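Local atomic coordinates of DUF5751 domain-containing protein (Sulfolobus tokodaii, PDB entry 2RBG), a protein that is of unknown function but folds as a compact alpha/beta domain with a five-stranded parallel sheet. Residues Y20-V28 against G89-E97; K35-Y46 against I63-K72. All coordinates share one frame; numbering follows the deposited sequence.

Contact 1 of 2, residues Y20-V28 against G89-E97; sequences YFRKIFLDV and GLLVYCDDE
A helix-on-sheet layer of an alpha/beta fold forms where Tyr20, Ile24 and Asp27 of helix 17-31 meet Tyr93 of strand 89-94, with the two elements running nearly antiparallel. The ring of Tyr93 is the centrepiece. Its CG stands anti to the carbonyl carbon (chi1 -53°), which lays the ring along the helix surface, where CG1 of Ile24 sits over one face, 4.0 Å from the ring centroid and offset toward the rim, as a CH-pi contact. At the far edge Tyr93 OH donates to Asp27 OD2 at 2.6 Å, using the anti lone pair of that oxygen. Carboxylate and ring planes are only 19° apart, so the pair is almost coplanar.

Tyr20 works from the opposite direction. Its CD2 edge packs on Tyr93 CB at 3.6 Å, and its hydroxyl donates to Cys94 O at 2.8 Å, approaching from above the carbonyl plane, 50° out of it. Each element thus sends a tyrosine hydroxyl to an oxygen of the other. Beyond Asp27, Val28 CG2 touches Leu91 CD1 at 3.6 Å, while Leu91 CD2 lies 3.7 Å from Asp27 CB. Phe121 closes in on both Tyr20 and Lys23, whose ammonium forms a salt bridge with Asp76 of the second subunit, and Cys94 is disulfide-bonded to Cys122. Such mostly apolar packing, with two tyrosine hydroxyl bonds set into it, is consistent with the helix-on-sheet layer of a Rossmann-like alpha/beta fold, as is the parallel strand order 3-2-1-4-5.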
loop_
_atom_site.group_PDB
_atom_site.type_symbol
_atom_site.label_atom_id
_atom_site.label_comp_id
_atom_site.label_asym_id
_atom_site.label_seq_id
_atom_site.Cartn_x
_atom_site.Cartn_y
_atom_site.Cartn_z
ATOM N N TYR A 20 -0.569 -13.180 -4.932
ATOM C CA TYR A 20 -1.488 -12.076 -5.178
ATOM C C TYR A 20 -2.961 -12.441 -5.060
ATOM O O TYR A 20 -3.756 -11.624 -4.608
ATOM C CB TYR A 20 -1.235 -11.438 -6.546
ATOM C CG TYR A 20 -0.157 -10.372 -6.534
ATOM C CD1 TYR A 20 1.181 -10.706 -6.330
ATOM C CD2 TYR A 20 -0.476 -9.029 -6.741
ATOM C CE1 TYR A 20 2.176 -9.729 -6.341
ATOM C CE2 TYR A 20 0.509 -8.044 -6.754
ATOM C CZ TYR A 20 1.837 -8.406 -6.555
ATOM O OH TYR A 20 2.824 -7.445 -6.599
ATOM N N PHE A 21 -3.344 -13.650 -5.463
ATOM C CA PHE A 21 -4.751 -14.007 -5.343
ATOM C C PHE A 21 -5.158 -14.142 -3.885
ATOM O O PHE A 21 -6.333 -14.003 -3.541
ATOM C CB PHE A 21 -5.074 -15.278 -6.130
ATOM C CG PHE A 21 -5.567 -14.995 -7.521
ATOM C CD1 PHE A 21 -4.680 -14.606 -8.520
ATOM C CD2 PHE A 21 -6.929 -15.027 -7.807
ATOM C CE1 PHE A 21 -5.143 -14.243 -9.785
ATOM C CE2 PHE A 21 -7.406 -14.665 -9.074
ATOM C CZ PHE A 21 -6.510 -14.271 -10.063
ATOM N N ARG A 22 -4.183 -14.400 -3.025
ATOM C CA ARG A 22 -4.465 -14.495 -1.603
ATOM C C ARG A 22 -4.854 -13.084 -1.154
ATOM O O ARG A 22 -5.761 -12.903 -0.342
ATOM C CB ARG A 22 -3.229 -14.988 -0.843
ATOM C CG ARG A 22 -3.440 -15.115 0.658
ATOM C CD ARG A 22 -2.222 -15.693 1.374
ATOM N NE ARG A 22 -2.038 -17.125 1.137
ATOM C CZ ARG A 22 -1.148 -17.872 1.787
ATOM N NH1 ARG A 22 -0.368 -17.318 2.708
ATOM N NH2 ARG A 22 -1.036 -19.169 1.525
ATOM N N LYS A 23 -4.171 -12.081 -1.703
ATOM C CA LYS A 23 -4.460 -10.689 -1.367
ATOM C C LYS A 23 -5.831 -10.283 -1.900
ATOM O O LYS A 23 -6.610 -9.626 -1.213
ATOM C CB LYS A 23 -3.409 -9.751 -1.970
ATOM C CG LYS A 23 -2.010 -9.873 -1.386
ATOM C CD LYS A 23 -1.091 -8.806 -1.985
ATOM C CE LYS A 23 0.249 -8.762 -1.277
ATOM N NZ LYS A 23 0.093 -8.391 0.159
ATOM N N ILE A 24 -6.117 -10.671 -3.139
ATOM C CA ILE A 24 -7.390 -10.331 -3.756
ATOM C C ILE A 24 -8.580 -10.694 -2.878
ATOM O O ILE A 24 -9.452 -9.866 -2.635
ATOM C CB ILE A 24 -7.542 -11.030 -5.126
ATOM C CG1 ILE A 24 -6.559 -10.406 -6.123
ATOM C CG2 ILE A 24 -8.985 -10.905 -5.629
ATOM C CD1 ILE A 24 -6.484 -11.125 -7.454
ATOM N N PHE A 25 -8.619 -11.927 -2.391
ATOM C CA PHE A 25 -9.750 -12.336 -1.571
ATOM C C PHE A 25 -9.783 -11.687 -0.191
ATOM O O PHE A 25 -10.858 -11.481 0.371
ATOM C CB PHE A 25 -9.810 -13.864 -1.500
ATOM C CG PHE A 25 -10.256 -14.494 -2.796
ATOM C CD1 PHE A 25 -11.561 -14.308 -3.258
ATOM C CD2 PHE A 25 -9.364 -15.207 -3.587
ATOM C CE1 PHE A 25 -11.964 -14.821 -4.491
ATOM C CE2 PHE A 25 -9.755 -15.724 -4.824
ATOM C CZ PHE A 25 -11.061 -15.528 -5.275
ATOM N N LEU A 26 -8.618 -11.349 0.354
ATOM C CA LEU A 26 -8.574 -10.671 1.645
ATOM C C LEU A 26 -9.269 -9.320 1.461
ATOM O O LEU A 26 -10.094 -8.909 2.275
ATOM C CB LEU A 26 -7.127 -10.425 2.087
ATOM C CG LEU A 26 -6.511 -11.312 3.171
ATOM C CD1 LEU A 26 -6.402 -12.720 2.668
ATOM C CD2 LEU A 26 -5.134 -10.791 3.544
ATOM N N ASP A 27 -8.935 -8.637 0.372
ATOM C CA ASP A 27 -9.512 -7.331 0.095
ATOM C C ASP A 27 -10.987 -7.398 -0.279
ATOM O O ASP A 27 -11.779 -6.565 0.164
ATOM C CB ASP A 27 -8.715 -6.618 -1.002
ATOM C CG ASP A 27 -7.328 -6.213 -0.538
ATOM O OD1 ASP A 27 -7.202 -5.768 0.624
ATOM O OD2 ASP A 27 -6.370 -6.326 -1.329
ATOM N N VAL A 28 -11.365 -8.387 -1.084
ATOM C CA VAL A 28 -12.768 -8.512 -1.466
ATOM C C VAL A 28 -13.622 -8.769 -0.224
ATOM O O VAL A 28 -14.667 -8.144 -0.035
ATOM C CB VAL A 28 -12.985 -9.655 -2.480
ATOM C CG1 VAL A 28 -14.479 -9.920 -2.654
ATOM C CG2 VAL A 28 -12.366 -9.273 -3.830
ATOM N N GLY A 89 -16.862 -1.128 -6.884
ATOM C CA GLY A 89 -15.634 -0.949 -6.126
ATOM C C GLY A 89 -14.478 -1.350 -7.017
ATOM O O GLY A 89 -14.682 -2.070 -7.994
ATOM N N LEU A 90 -13.267 -0.909 -6.682
ATOM C CA LEU A 90 -12.102 -1.226 -7.500
ATOM C C LEU A 90 -10.892 -1.708 -6.707
ATOM O O LEU A 90 -10.536 -1.118 -5.688
ATOM C CB LEU A 90 -11.696 0.007 -8.310
ATOM C CG LEU A 90 -10.425 -0.095 -9.157
ATOM C CD1 LEU A 90 -10.637 -1.096 -10.284
ATOM C CD2 LEU A 90 -10.078 1.274 -9.725
ATOM N N LEU A 91 -10.269 -2.778 -7.192
ATOM C CA LEU A 91 -9.059 -3.337 -6.590
ATOM C C LEU A 91 -8.030 -3.439 -7.710
ATOM O O LEU A 91 -8.340 -3.929 -8.799
ATOM C CB LEU A 91 -9.327 -4.723 -5.996
ATOM C CG LEU A 91 -10.173 -4.746 -4.719
ATOM C CD1 LEU A 91 -10.481 -6.189 -4.329
ATOM C CD2 LEU A 91 -9.419 -4.039 -3.593
ATOM N N VAL A 92 -6.814 -2.971 -7.446
ATOM C CA VAL A 92 -5.754 -2.989 -8.452
ATOM C C VAL A 92 -4.483 -3.662 -7.942
ATOM O O VAL A 92 -3.995 -3.333 -6.861
ATOM C CB VAL A 92 -5.406 -1.547 -8.900
ATOM C CG1 VAL A 92 -4.226 -1.564 -9.857
ATOM C CG2 VAL A 92 -6.620 -0.900 -9.558
ATOM N N TYR A 93 -3.944 -4.587 -8.734
ATOM C CA TYR A 93 -2.722 -5.303 -8.362
ATOM C C TYR A 93 -1.745 -5.459 -9.520
ATOM O O TYR A 93 -2.143 -5.743 -10.650
ATOM C CB TYR A 93 -3.054 -6.707 -7.860
ATOM C CG TYR A 93 -4.083 -6.750 -6.766
ATOM C CD1 TYR A 93 -3.709 -6.689 -5.423
ATOM C CD2 TYR A 93 -5.439 -6.837 -7.073
ATOM C CE1 TYR A 93 -4.665 -6.715 -4.413
ATOM C CE2 TYR A 93 -6.396 -6.862 -6.079
ATOM C CZ TYR A 93 -6.007 -6.801 -4.749
ATOM O OH TYR A 93 -6.968 -6.834 -3.767
ATOM N N CYS A 94 -0.461 -5.297 -9.222
ATOM C CA CYS A 94 0.580 -5.466 -10.228
ATOM C C CYS A 94 1.927 -5.618 -9.538
ATOM O O CYS A 94 2.043 -5.391 -8.329
ATOM C CB CYS A 94 0.644 -4.251 -11.167
ATOM S SG CYS A 94 1.570 -2.812 -10.520
ATOM N N ASP A 95 2.931 -6.046 -10.297
ATOM C CA ASP A 95 4.286 -6.135 -9.773
ATOM C C ASP A 95 5.088 -5.122 -10.594
ATOM O O ASP A 95 4.559 -4.538 -11.538
ATOM C CB ASP A 95 4.883 -7.553 -9.884
ATOM C CG ASP A 95 4.568 -8.245 -11.197
ATOM O OD1 ASP A 95 4.295 -7.563 -12.204
ATOM O OD2 ASP A 95 4.618 -9.496 -11.215
ATOM N N ASP A 96 6.347 -4.894 -10.236
ATOM C CA ASP A 96 7.161 -3.915 -10.951
ATOM C C ASP A 96 7.205 -4.084 -12.463
ATOM O O ASP A 96 7.144 -3.103 -13.201
ATOM C CB ASP A 96 8.590 -3.913 -10.407
ATOM C CG ASP A 96 8.686 -3.300 -9.030
ATOM O OD1 ASP A 96 8.115 -2.207 -8.827
ATOM O OD2 ASP A 96 9.339 -3.903 -8.156
ATOM N N GLU A 97 7.315 -5.325 -12.920
ATOM C CA GLU A 97 7.382 -5.610 -14.347
ATOM C C GLU A 97 6.130 -5.184 -15.108
ATOM O O GLU A 97 6.175 -4.989 -16.322
ATOM C CB GLU A 97 7.624 -7.105 -14.575
ATOM C CG GLU A 97 9.002 -7.595 -14.158
ATOM C CD GLU A 97 9.306 -7.330 -12.695
ATOM O OE1 GLU A 97 8.481 -7.715 -11.837
ATOM O OE2 GLU A 97 10.371 -6.743 -12.403
#

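Contact 2 of 2, residues K35-Y46 against I63-K72; sequences KTTINVFTEIQY and IGYELFLWKK
Strands 35-41 and 64-70 are parallel neighbours joined by a helical beta-alpha-beta crossover, and their residues pair in register from Lys35 with Gly64 to Phe41 with Trp70. The backbone ladder includes Val40 N to Phe68 O at 2.8 Å and Trp70 N to Val40 O at 2.7 Å. On the face carrying Ile38 and Val40, Leu67 fills the middle: CG is anti to the backbone N (chi1 -179°), which brings CD1 to 3.6 Å from Val40 CG2 while CD2 meets Tyr46 CE1. Leu69 takes the other common torsion, CG anti to the carbonyl carbon, and its CD1 packs on Tyr46 CD1 at 3.7 Å. Leu49 of helix 46-52 touches Val40 and both leucines.

On the opposite face of the sheet, Phe41 and Trp70 lie with planes 29° apart but slid along each other, with Phe41 CE1 touching Trp70 CD1; Phe78 meets both rings. Thr37 OG1 sits at the edge of the Phe68 ring, in its plane. Beside Trp70 runs Asn39, its amide nearly coplanar with the indole. That alignment lets Trp70 NE1 donate to a lone pair of Asn39 OD1 at 3.0 Å, with an almost straight N-H...O angle of 177°.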
loop_
_atom_site.group_PDB
_atom_site.type_symbol
_atom_site.label_atom_id
_atom_site.label_comp_id
_atom_site.label_asym_id
_atom_site.label_seq_id
_atom_site.Cartn_x
_atom_site.Cartn_y
_atom_site.Cartn_z
ATOM N N LYS A 35 -19.165 -10.586 -4.182
ATOM C CA LYS A 35 -18.911 -10.831 -5.599
ATOM C C LYS A 35 -17.789 -9.954 -6.147
ATOM O O LYS A 35 -17.580 -8.831 -5.695
ATOM C CB LYS A 35 -20.164 -10.538 -6.424
ATOM C CG LYS A 35 -21.386 -11.369 -6.093
ATOM C CD LYS A 35 -22.590 -10.855 -6.877
ATOM C CE LYS A 35 -23.812 -11.744 -6.686
ATOM N NZ LYS A 35 -23.606 -13.105 -7.256
ATOM N N THR A 36 -17.078 -10.474 -7.137
ATOM C CA THR A 36 -16.017 -9.718 -7.778
ATOM C C THR A 36 -15.812 -10.261 -9.180
ATOM O O THR A 36 -15.958 -11.462 -9.420
ATOM C CB THR A 36 -14.672 -9.807 -7.003
ATOM O OG1 THR A 36 -13.688 -8.998 -7.664
ATOM C CG2 THR A 36 -14.170 -11.246 -6.942
ATOM N N THR A 37 -15.523 -9.366 -10.114
ATOM C CA THR A 37 -15.261 -9.775 -11.485
ATOM C C THR A 37 -13.773 -9.497 -11.650
ATOM O O THR A 37 -13.331 -8.344 -11.646
ATOM C CB THR A 37 -16.123 -8.974 -12.497
ATOM O OG1 THR A 37 -15.765 -9.354 -13.830
ATOM C CG2 THR A 37 -15.942 -7.477 -12.316
ATOM N N ILE A 38 -13.007 -10.577 -11.746
ATOM C CA ILE A 38 -11.554 -10.515 -11.846
ATOM C C ILE A 38 -11.040 -10.518 -13.277
ATOM O O ILE A 38 -11.365 -11.407 -14.065
ATOM C CB ILE A 38 -10.930 -11.698 -11.086
ATOM C CG1 ILE A 38 -11.492 -11.741 -9.664
ATOM C CG2 ILE A 38 -9.413 -11.574 -11.062
ATOM C CD1 ILE A 38 -11.091 -12.972 -8.881
ATOM N N ASN A 39 -10.221 -9.522 -13.596
ATOM C CA ASN A 39 -9.648 -9.382 -14.929
ATOM C C ASN A 39 -8.138 -9.484 -14.838
ATOM O O ASN A 39 -7.480 -8.634 -14.236
ATOM C CB ASN A 39 -10.067 -8.041 -15.524
ATOM C CG ASN A 39 -11.549 -7.987 -15.811
ATOM O OD1 ASN A 39 -12.004 -8.399 -16.880
ATOM N ND2 ASN A 39 -12.319 -7.505 -14.847
ATOM N N VAL A 40 -7.601 -10.532 -15.449
ATOM C CA VAL A 40 -6.177 -10.806 -15.420
ATOM C C VAL A 40 -5.530 -10.548 -16.771
ATOM O O VAL A 40 -5.934 -11.119 -17.781
ATOM C CB VAL A 40 -5.924 -12.274 -15.028
ATOM C CG1 VAL A 40 -4.442 -12.503 -14.773
ATOM C CG2 VAL A 40 -6.759 -12.635 -13.808
ATOM N N PHE A 41 -4.522 -9.684 -16.780
ATOM C CA PHE A 41 -3.807 -9.354 -18.004
ATOM C C PHE A 41 -2.544 -10.200 -17.990
ATOM O O PHE A 41 -1.569 -9.887 -17.309
ATOM C CB PHE A 41 -3.526 -7.855 -18.008
ATOM C CG PHE A 41 -4.780 -7.030 -17.941
ATOM C CD1 PHE A 41 -5.531 -6.789 -19.089
ATOM C CD2 PHE A 41 -5.265 -6.579 -16.715
ATOM C CE1 PHE A 41 -6.750 -6.117 -19.018
ATOM C CE2 PHE A 41 -6.483 -5.906 -16.633
ATOM C CZ PHE A 41 -7.228 -5.676 -17.789
ATOM N N THR A 42 -2.595 -11.296 -18.743
ATOM C CA THR A 42 -1.499 -12.252 -18.788
ATOM C C THR A 42 -1.508 -13.017 -20.107
ATOM O O THR A 42 -2.471 -12.948 -20.865
ATOM C CB THR A 42 -1.660 -13.264 -17.629
ATOM O OG1 THR A 42 -0.603 -14.228 -17.664
ATOM C CG2 THR A 42 -3.000 -13.984 -17.747
ATOM N N GLU A 43 -0.432 -13.750 -20.370
ATOM C CA GLU A 43 -0.330 -14.550 -21.587
ATOM C C GLU A 43 -0.616 -16.013 -21.255
ATOM O O GLU A 43 -0.660 -16.868 -22.140
ATOM C CB GLU A 43 1.071 -14.421 -22.193
ATOM C CG GLU A 43 1.453 -13.002 -22.593
ATOM C CD GLU A 43 0.479 -12.388 -23.584
ATOM O OE1 GLU A 43 0.192 -13.038 -24.611
ATOM O OE2 GLU A 43 0.004 -11.257 -23.338
ATOM N N ILE A 44 -0.820 -16.289 -19.970
ATOM C CA ILE A 44 -1.093 -17.642 -19.498
ATOM C C ILE A 44 -2.522 -18.072 -19.849
ATOM O O ILE A 44 -3.400 -17.230 -20.038
ATOM C CB ILE A 44 -0.879 -17.714 -17.965
ATOM C CG1 ILE A 44 -0.368 -19.096 -17.567
ATOM C CG2 ILE A 44 -2.174 -17.386 -17.234
ATOM C CD1 ILE A 44 0.051 -19.181 -16.111
ATOM N N GLN A 45 -2.754 -19.381 -19.942
ATOM C CA GLN A 45 -4.082 -19.903 -20.268
ATOM C C GLN A 45 -4.947 -20.083 -19.026
ATOM O O GLN A 45 -4.436 -20.285 -17.924
ATOM C CB GLN A 45 -3.963 -21.238 -21.008
ATOM C CG GLN A 45 -3.457 -21.119 -22.437
ATOM C CD GLN A 45 -4.432 -20.387 -23.340
ATOM O OE1 GLN A 45 -5.581 -20.801 -23.492
ATOM N NE2 GLN A 45 -3.977 -19.295 -23.944
ATOM N N TYR A 46 -6.261 -20.019 -19.222
ATOM C CA TYR A 46 -7.228 -20.152 -18.139
ATOM C C TYR A 46 -6.954 -21.340 -17.220
ATOM O O TYR A 46 -6.790 -21.175 -16.013
ATOM C CB TYR A 46 -8.641 -20.286 -18.711
ATOM C CG TYR A 46 -9.735 -20.112 -17.681
ATOM C CD1 TYR A 46 -10.154 -18.841 -17.292
ATOM C CD2 TYR A 46 -10.336 -21.216 -17.076
ATOM C CE1 TYR A 46 -11.142 -18.669 -16.326
ATOM C CE2 TYR A 46 -11.326 -21.055 -16.104
ATOM C CZ TYR A 46 -11.722 -19.778 -15.736
ATOM O OH TYR A 46 -12.692 -19.604 -14.774
ATOM N N ILE A 63 -17.159 -16.645 -1.853
ATOM C CA ILE A 63 -17.125 -15.473 -2.721
ATOM C C ILE A 63 -17.474 -15.844 -4.158
ATOM O O ILE A 63 -16.910 -16.776 -4.717
ATOM C CB ILE A 63 -15.727 -14.806 -2.718
ATOM C CG1 ILE A 63 -15.368 -14.341 -1.305
ATOM C CG2 ILE A 63 -15.714 -13.624 -3.677
ATOM C CD1 ILE A 63 -16.332 -13.319 -0.726
ATOM N N GLY A 64 -18.412 -15.112 -4.747
ATOM C CA GLY A 64 -18.782 -15.380 -6.122
ATOM C C GLY A 64 -17.844 -14.586 -7.004
ATOM O O GLY A 64 -17.568 -13.422 -6.725
ATOM N N TYR A 65 -17.338 -15.195 -8.065
ATOM C CA TYR A 65 -16.424 -14.471 -8.929
ATOM C C TYR A 65 -16.514 -14.915 -10.376
ATOM O O TYR A 65 -17.001 -16.003 -10.685
ATOM C CB TYR A 65 -14.983 -14.661 -8.437
ATOM C CG TYR A 65 -14.399 -16.011 -8.799
ATOM C CD1 TYR A 65 -13.874 -16.245 -10.072
ATOM C CD2 TYR A 65 -14.426 -17.070 -7.895
ATOM C CE1 TYR A 65 -13.398 -17.498 -10.438
ATOM C CE2 TYR A 65 -13.950 -18.332 -8.250
ATOM C CZ TYR A 65 -13.440 -18.537 -9.526
ATOM O OH TYR A 65 -12.975 -19.778 -9.895
ATOM N N GLU A 66 -16.045 -14.040 -11.254
ATOM C CA GLU A 66 -15.985 -14.310 -12.680
ATOM C C GLU A 66 -14.519 -14.058 -12.982
ATOM O O GLU A 66 -13.910 -13.162 -12.394
ATOM C CB GLU A 66 -16.855 -13.338 -13.476
ATOM C CG GLU A 66 -18.348 -13.543 -13.311
ATOM C CD GLU A 66 -19.153 -12.719 -14.300
ATOM O OE1 GLU A 66 -18.997 -11.479 -14.309
ATOM O OE2 GLU A 66 -19.939 -13.314 -15.068
ATOM N N LEU A 67 -13.950 -14.852 -13.879
ATOM C CA LEU A 67 -12.547 -14.707 -14.229
ATOM C C LEU A 67 -12.380 -14.498 -15.730
ATOM O O LEU A 67 -12.864 -15.292 -16.537
ATOM C CB LEU A 67 -11.777 -15.954 -13.780
ATOM C CG LEU A 67 -10.268 -16.009 -14.021
ATOM C CD1 LEU A 67 -9.586 -14.863 -13.289
ATOM C CD2 LEU A 67 -9.729 -17.347 -13.534
ATOM N N PHE A 68 -11.696 -13.418 -16.091
ATOM C CA PHE A 68 -11.442 -13.086 -17.485
ATOM C C PHE A 68 -9.953 -12.845 -17.680
ATOM O O PHE A 68 -9.336 -12.083 -16.936
ATOM C CB PHE A 68 -12.213 -11.822 -17.882
ATOM C CG PHE A 68 -13.702 -11.984 -17.844
ATOM C CD1 PHE A 68 -14.365 -12.678 -18.850
ATOM C CD2 PHE A 68 -14.442 -11.460 -16.792
ATOM C CE1 PHE A 68 -15.746 -12.848 -18.810
ATOM C CE2 PHE A 68 -15.825 -11.624 -16.742
ATOM C CZ PHE A 68 -16.479 -12.319 -17.751
ATOM N N LEU A 69 -9.376 -13.506 -18.675
ATOM C CA LEU A 69 -7.961 -13.327 -18.970
ATOM C C LEU A 69 -7.829 -12.544 -20.267
ATOM O O LEU A 69 -8.540 -12.810 -21.239
ATOM C CB LEU A 69 -7.255 -14.680 -19.102
ATOM C CG LEU A 69 -6.905 -15.403 -17.797
ATOM C CD1 LEU A 69 -8.167 -15.677 -16.996
ATOM C CD2 LEU A 69 -6.179 -16.701 -18.116
ATOM N N TRP A 70 -6.926 -11.570 -20.266
ATOM C CA TRP A 70 -6.695 -10.732 -21.430
ATOM C C TRP A 70 -5.223 -10.618 -21.769
ATOM O O TRP A 70 -4.394 -10.388 -20.892
ATOM C CB TRP A 70 -7.210 -9.312 -21.187
ATOM C CG TRP A 70 -8.605 -9.236 -20.689
ATOM C CD1 TRP A 70 -9.011 -8.983 -19.407
ATOM C CD2 TRP A 70 -9.790 -9.401 -21.464
ATOM N NE1 TRP A 70 -10.387 -8.977 -19.343
ATOM C CE2 TRP A 70 -10.888 -9.232 -20.592
ATOM C CE3 TRP A 70 -10.033 -9.676 -22.816
ATOM C CZ2 TRP A 70 -12.212 -9.328 -21.030
ATOM C CZ3 TRP A 70 -11.352 -9.772 -23.251
ATOM C CH2 TRP A 70 -12.423 -9.597 -22.359
ATOM N N LYS A 71 -4.889 -10.789 -23.042
ATOM C CA LYS A 71 -3.509 -10.613 -23.452
ATOM C C LYS A 71 -3.401 -9.092 -23.465
ATOM O O LYS A 71 -4.406 -8.407 -23.647
ATOM C CB LYS A 71 -3.281 -11.187 -24.850
ATOM C CG LYS A 71 -3.361 -12.703 -24.900
ATOM C CD LYS A 71 -3.030 -13.228 -26.287
ATOM C CE LYS A 71 -2.994 -14.748 -26.304
ATOM N NZ LYS A 71 -4.292 -15.338 -25.875
ATOM N N LYS A 72 -2.205 -8.556 -23.259
ATOM C CA LYS A 72 -2.044 -7.108 -23.228
ATOM C C LYS A 72 -2.628 -6.398 -24.450
ATOM O O LYS A 72 -3.041 -5.242 -24.365
ATOM C CB LYS A 72 -0.565 -6.757 -23.051
ATOM C CG LYS A 72 -0.007 -7.242 -21.718
ATOM C CD LYS A 72 1.455 -6.879 -21.532
ATOM C CE LYS A 72 1.970 -7.392 -20.195
ATOM N NZ LYS A 72 3.409 -7.078 -19.990
#

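From the N terminus the chain passes through strand 6-11 into helix 17-31, the first partner of contact 1, and then into strand 35-41. Two helices, 46-52 and 54-59, lead to strand 64-70, where contact 2 closes the shorter loop. Helix 75-82 follows before strand 89-94 closes contact 1, so contact 2 nests wholly inside the longer loop. Both reach one parallel sheet: contact 2 joins one of its two outer strands, 64-70, to the next, whereas contact 1 binds the helix to a strand beyond strand 6-11. The two meet directly where Val28 packs on Thr36 and Ile63, and Phe21 on Ile38, so helix 17-31 takes part in contact 1 and also packs on residues of contact 2.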